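Local coordinates for putative branched-chain amino acid transport system substrate-binding protein (Rhodopseudomonas palustris, PDB 4F8J), which probably serves as the periplasmic substrate-binding component of an ABC-type transporter, and holds 4'-hydroxycinnamic acid (p-coumaric acid) in the crystal, at residues G139-S144 with G181-L186; Y147-F152 with E169-R174. All coordinates share one frame; numbering follows the deposited sequence.

In the fold
From the N terminus the chain first builds the six-stranded sheet of one domain, then crosses to the second domain, where helix 119-132 leads into strand 137-143, helix 146-161, strand 165-172 and helix 180-189. Contact 2 closes the shorter loop, folding strand 165-172 back against the helix that precedes it. Contact 1 closes the longer one, in which contact 2 is nested, by setting helix 180-189 against strand 137-143. The two strands are parallel neighbours in the seven-stranded sheet, joined by backbone bonds such as Glu170 N to Tyr140 O, and the two helices cover opposite faces of it. Contact 2 also reaches the bound 4'-hydroxycinnamic acid, whereas contact 1 is plain core packing.

Contact 1 of 2, residues G139-S144 with G181-L186; sequences GYIGYS and GQVLKL
The flat groups face elsewhere: Tyr140 offers Leu186 just its backbone O, 4.0 Å from CD2, while its ring leaves from the other face of the sheet to meet the Phe152 ring with the planes at about 45°. The amide of Gln182 likewise turns aside, NE2 donating to the backbone O of Arg171. What remains is one of the two helix-sheet interfaces of a three-layer alpha/beta/alpha domain, as in periplasmic binding proteins. Helix 180-189, the crossover between strands 165-172 and 193-197, lies on strand 137-143 between them; the segments 139-143 and 181-186 run nearly antiparallel, at 168°. Leu186 forks over the strand: CD1 rests 3.8 Å from Ile141 CB, and CD2 lies 4.1 Å from Gly139 CA. Glycine suits that position, since a CB would point at the helix and run into CD2. An alanine in place of Leu186 would remove both methyls and is likely to open a gap above Gly139 and Ile141. Beta-branched Ile141 fills the space between strand and helix, with Pro206, Ile194 and Val196 also packed around it. With CG1 anti to the backbone N (chi1 -178°) and the chain extended beyond it, Ile141 CD1 reaches to 3.9 Å from Gln182 CB.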
# COMPACT_ATOMS: atom_id res chain seq x y z
N GLY A 139 21.71 5.26 -6.65
CA GLY A 139 21.03 5.27 -7.93
C GLY A 139 19.56 4.92 -7.78
O GLY A 139 19.18 4.28 -6.81
N TYR A 140 18.73 5.33 -8.73
CA TYR A 140 17.30 5.02 -8.71
C TYR A 140 16.89 4.33 -9.99
O TYR A 140 17.35 4.71 -11.07
CB TYR A 140 16.50 6.30 -8.56
CG TYR A 140 15.00 6.09 -8.49
CD1 TYR A 140 14.42 5.60 -7.33
CD2 TYR A 140 14.17 6.41 -9.58
CE1 TYR A 140 13.05 5.37 -7.26
CE2 TYR A 140 12.80 6.22 -9.50
CZ TYR A 140 12.24 5.74 -8.32
OH TYR A 140 10.87 5.54 -8.23
N ILE A 141 16.07 3.30 -9.84
CA ILE A 141 15.32 2.72 -10.95
C ILE A 141 13.88 2.50 -10.50
O ILE A 141 13.63 1.84 -9.48
CB ILE A 141 15.95 1.40 -11.48
CG1 ILE A 141 15.14 0.90 -12.66
CG2 ILE A 141 16.10 0.35 -10.37
CD1 ILE A 141 15.85 -0.19 -13.44
N GLY A 142 12.94 3.11 -11.21
CA GLY A 142 11.53 3.02 -10.85
C GLY A 142 10.59 3.28 -12.01
O GLY A 142 11.04 3.56 -13.13
N TYR A 143 9.30 3.17 -11.75
CA TYR A 143 8.32 3.34 -12.83
C TYR A 143 8.38 4.73 -13.42
O TYR A 143 8.62 5.72 -12.71
CB TYR A 143 6.90 3.14 -12.36
CG TYR A 143 6.57 1.77 -11.80
CD1 TYR A 143 7.08 0.62 -12.37
CD2 TYR A 143 5.64 1.64 -10.80
CE1 TYR A 143 6.75 -0.65 -11.88
CE2 TYR A 143 5.30 0.40 -10.28
CZ TYR A 143 5.82 -0.74 -10.84
OH TYR A 143 5.48 -1.99 -10.35
N SER A 144 8.08 4.81 -14.72
CA SER A 144 7.86 6.07 -15.41
C SER A 144 6.40 6.53 -15.26
O SER A 144 5.69 6.81 -16.25
CB SER A 144 8.22 5.91 -16.90
OG SER A 144 7.58 4.75 -17.42
N GLY A 181 19.11 -2.16 -20.34
CA GLY A 181 19.83 -0.92 -20.63
C GLY A 181 19.99 -0.04 -19.39
O GLY A 181 21.08 0.52 -19.13
N GLN A 182 18.91 0.06 -18.62
CA GLN A 182 18.90 0.88 -17.46
C GLN A 182 19.90 0.30 -16.46
O GLN A 182 20.64 1.04 -15.78
CB GLN A 182 17.49 0.95 -16.82
CG GLN A 182 16.40 1.55 -17.72
CD GLN A 182 15.61 0.50 -18.50
OE1 GLN A 182 16.16 -0.51 -19.01
NE2 GLN A 182 14.31 0.74 -18.62
N VAL A 183 19.91 -1.04 -16.37
CA VAL A 183 20.78 -1.70 -15.38
C VAL A 183 22.26 -1.58 -15.71
O VAL A 183 23.10 -1.39 -14.81
CB VAL A 183 20.35 -3.16 -15.13
CG1 VAL A 183 21.48 -3.94 -14.49
CG2 VAL A 183 19.11 -3.17 -14.24
N LEU A 184 22.60 -1.66 -17.00
CA LEU A 184 23.97 -1.43 -17.47
C LEU A 184 24.45 -0.05 -17.02
O LEU A 184 25.59 0.12 -16.58
CB LEU A 184 24.06 -1.53 -19.00
CG LEU A 184 25.43 -1.39 -19.68
CD1 LEU A 184 25.46 -2.17 -20.98
CD2 LEU A 184 25.79 0.07 -19.93
N LYS A 185 23.57 0.95 -17.13
CA LYS A 185 23.97 2.31 -16.78
C LYS A 185 24.15 2.43 -15.29
O LYS A 185 25.10 3.02 -14.81
CB LYS A 185 22.96 3.33 -17.26
CG LYS A 185 22.90 3.39 -18.78
CD LYS A 185 21.73 4.21 -19.25
CE LYS A 185 22.08 5.68 -19.36
NZ LYS A 185 22.68 5.92 -20.70
N LEU A 186 23.23 1.83 -14.55
CA LEU A 186 23.34 1.82 -13.09
C LEU A 186 24.62 1.13 -12.61
O LEU A 186 25.33 1.66 -11.75
CB LEU A 186 22.13 1.15 -12.48
CG LEU A 186 20.90 2.06 -12.51
CD1 LEU A 186 19.62 1.26 -12.34
CD2 LEU A 186 21.01 3.14 -11.44

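Contact 2 of 2, residues Y147-F152 with E169-R174; sequences YGDLWF and EERFAR. With HC4 (4'-hydroxycinnamic acid), chain E.
Glu169 lies across one face of the Phe152 ring, and each part of it has work to do. Its CB stands 3.8 Å from Phe152 CE1. CG, swung over the Phe152 ring by a first torsion anti to the backbone N (chi1 176°), makes a CH-pi contact, 3.9 Å from the ring centroid. The carboxylate then stacks almost flat on the ring, their planes 13° apart, with OE1 3.4 Å from Phe152 CZ above the rim. OE2 ends the chain in a side-on grip by Arg171, taking NE at 2.9 Å through its anti lone pair and NH2 at 3.0 Å nearly along the C-O bond. A glutamate suits the place because its CB and CG give the ring apolar cover while its flat carboxylate, stacked beyond them, still reaches Arg171.

Arg171 links Glu169 to Asp149 in a salt-bridge network: its NH1 donates to Asp149 OD1 at 2.6 Å, slightly out of the guanidinium plane, and NH2 adds a weak bond to the same oxygen. Carboxylates on two sides, with the O of Tyr143 as a further acceptor for NH1, should hold the guanidinium against rotation. Gly148 O lies over one of its faces, and the lack of a side chain at Gly148 lets the arginine come close to the helix.

At the cleft end, Arg174 meets the carboxylate of 4'-hydroxycinnamic acid edge-on, NH1 to O1 at 2.8 Å and NH2 to O2 at 2.9 Å, its NE bridged to Asp145. The Tyr147 ring is sandwiched between ligand C2 on one face and Trp151 CD1 on the other, its OH bonded to Thr222. The contact closes a beta-alpha-beta unit: helix 146-161 lies antiparallel to edge strand 165-172, whose other face carries helix 180-189.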
# COMPACT_ATOMS: atom_id res chain seq x y z
N TYR A 147 3.65 6.85 -9.27
CA TYR A 147 4.29 6.13 -8.17
C TYR A 147 5.82 6.23 -8.25
O TYR A 147 6.50 6.50 -7.25
CB TYR A 147 3.84 4.67 -8.13
CG TYR A 147 4.41 3.84 -7.00
CD1 TYR A 147 3.93 3.99 -5.72
CD2 TYR A 147 5.41 2.88 -7.21
CE1 TYR A 147 4.43 3.23 -4.68
CE2 TYR A 147 5.93 2.14 -6.16
CZ TYR A 147 5.43 2.32 -4.89
OH TYR A 147 5.88 1.61 -3.82
N GLY A 148 6.36 5.97 -9.43
CA GLY A 148 7.82 6.13 -9.61
C GLY A 148 8.28 7.55 -9.38
O GLY A 148 9.35 7.77 -8.81
N ASP A 149 7.46 8.52 -9.79
CA ASP A 149 7.78 9.92 -9.52
C ASP A 149 7.76 10.26 -8.03
O ASP A 149 8.62 11.01 -7.56
CB ASP A 149 6.77 10.84 -10.25
CG ASP A 149 6.94 10.86 -11.77
OD1 ASP A 149 7.92 10.30 -12.32
OD2 ASP A 149 6.02 11.43 -12.43
N LEU A 150 6.77 9.76 -7.30
CA LEU A 150 6.65 10.09 -5.87
C LEU A 150 7.91 9.59 -5.17
O LEU A 150 8.45 10.26 -4.29
CB LEU A 150 5.43 9.43 -5.23
CG LEU A 150 4.02 9.99 -5.47
CD1 LEU A 150 2.94 8.98 -5.06
CD2 LEU A 150 3.83 11.30 -4.70
N TRP A 151 8.36 8.40 -5.55
CA TRP A 151 9.55 7.83 -4.92
C TRP A 151 10.81 8.56 -5.29
O TRP A 151 11.66 8.81 -4.44
CB TRP A 151 9.66 6.35 -5.23
CG TRP A 151 8.95 5.53 -4.20
CD1 TRP A 151 7.73 4.84 -4.30
CD2 TRP A 151 9.43 5.29 -2.87
NE1 TRP A 151 7.47 4.19 -3.14
CE2 TRP A 151 8.44 4.46 -2.21
CE3 TRP A 151 10.54 5.70 -2.16
CZ2 TRP A 151 8.60 4.01 -0.91
CZ3 TRP A 151 10.69 5.25 -0.85
CH2 TRP A 151 9.75 4.43 -0.24
N PHE A 152 10.98 8.88 -6.57
CA PHE A 152 12.18 9.62 -6.96
C PHE A 152 12.21 11.00 -6.33
O PHE A 152 13.23 11.40 -5.81
CB PHE A 152 12.32 9.76 -8.47
CG PHE A 152 13.60 10.41 -8.86
CD1 PHE A 152 14.81 9.79 -8.62
CD2 PHE A 152 13.60 11.65 -9.44
CE1 PHE A 152 16.00 10.38 -8.95
CE2 PHE A 152 14.79 12.26 -9.79
CZ PHE A 152 15.99 11.63 -9.54
N GLU A 169 19.68 8.00 -12.40
CA GLU A 169 18.24 7.84 -12.38
C GLU A 169 17.79 7.16 -13.67
O GLU A 169 18.11 7.61 -14.77
CB GLU A 169 17.53 9.19 -12.26
CG GLU A 169 16.01 9.04 -12.33
CD GLU A 169 15.26 10.30 -12.75
OE1 GLU A 169 15.87 11.36 -12.97
OE2 GLU A 169 14.03 10.24 -12.86
N GLU A 170 17.08 6.05 -13.53
CA GLU A 170 16.56 5.31 -14.67
C GLU A 170 15.09 4.97 -14.42
O GLU A 170 14.66 4.75 -13.27
CB GLU A 170 17.37 4.04 -14.88
CG GLU A 170 18.84 4.30 -15.22
CD GLU A 170 19.04 4.86 -16.63
OE1 GLU A 170 18.26 4.47 -17.51
OE2 GLU A 170 20.02 5.62 -16.87
N ARG A 171 14.30 4.94 -15.50
CA ARG A 171 12.89 4.55 -15.40
C ARG A 171 12.54 3.37 -16.30
O ARG A 171 13.27 3.07 -17.26
CB ARG A 171 11.98 5.76 -15.72
CG ARG A 171 12.17 6.99 -14.81
CD ARG A 171 11.98 6.79 -13.31
NE ARG A 171 12.03 8.12 -12.70
CZ ARG A 171 10.99 8.87 -12.33
NH1 ARG A 171 9.74 8.39 -12.33
NH2 ARG A 171 11.18 10.10 -11.87
N PHE A 172 11.45 2.69 -15.97
CA PHE A 172 10.88 1.61 -16.80
C PHE A 172 9.39 1.62 -16.64
O PHE A 172 8.86 2.24 -15.73
CB PHE A 172 11.49 0.23 -16.51
CG PHE A 172 11.12 -0.38 -15.18
CD1 PHE A 172 11.73 0.05 -14.01
CD2 PHE A 172 10.20 -1.44 -15.11
CE1 PHE A 172 11.43 -0.56 -12.81
CE2 PHE A 172 9.89 -2.04 -13.89
CZ PHE A 172 10.51 -1.59 -12.74
N ALA A 173 8.69 1.02 -17.60
CA ALA A 173 7.24 0.93 -17.55
C ALA A 173 6.81 -0.40 -16.95
O ALA A 173 7.48 -1.43 -17.10
CB ALA A 173 6.64 1.10 -18.94
N ARG A 174 5.67 -0.36 -16.27
CA ARG A 174 5.14 -1.52 -15.56
C ARG A 174 5.17 -2.81 -16.39
O ARG A 174 5.58 -3.85 -15.87
CB ARG A 174 3.70 -1.23 -15.09
CG ARG A 174 3.64 -0.28 -13.92
CD ARG A 174 2.22 0.23 -13.68
NE ARG A 174 2.25 1.31 -12.70
CZ ARG A 174 2.10 1.15 -11.38
NH1 ARG A 174 2.22 2.19 -10.60
NH2 ARG A 174 1.89 -0.06 -10.86
C1 HC4 E . 1.86 1.04 -7.35
O1 HC4 E . 1.41 2.05 -7.91
O2 HC4 E . 2.14 -0.01 -8.00
C2 HC4 E . 2.10 0.97 -5.88
C3 HC4 E . 1.63 -0.09 -5.23
C1' HC4 E . 1.64 -0.21 -3.74
C2' HC4 E . 2.63 0.35 -2.91
C3' HC4 E . 2.52 0.25 -1.53
C4' HC4 E . 1.48 -0.41 -0.91
C5' HC4 E . 0.50 -0.97 -1.72
C6' HC4 E . 0.61 -0.86 -3.10
O4' HC4 E . 1.36 -0.54 0.45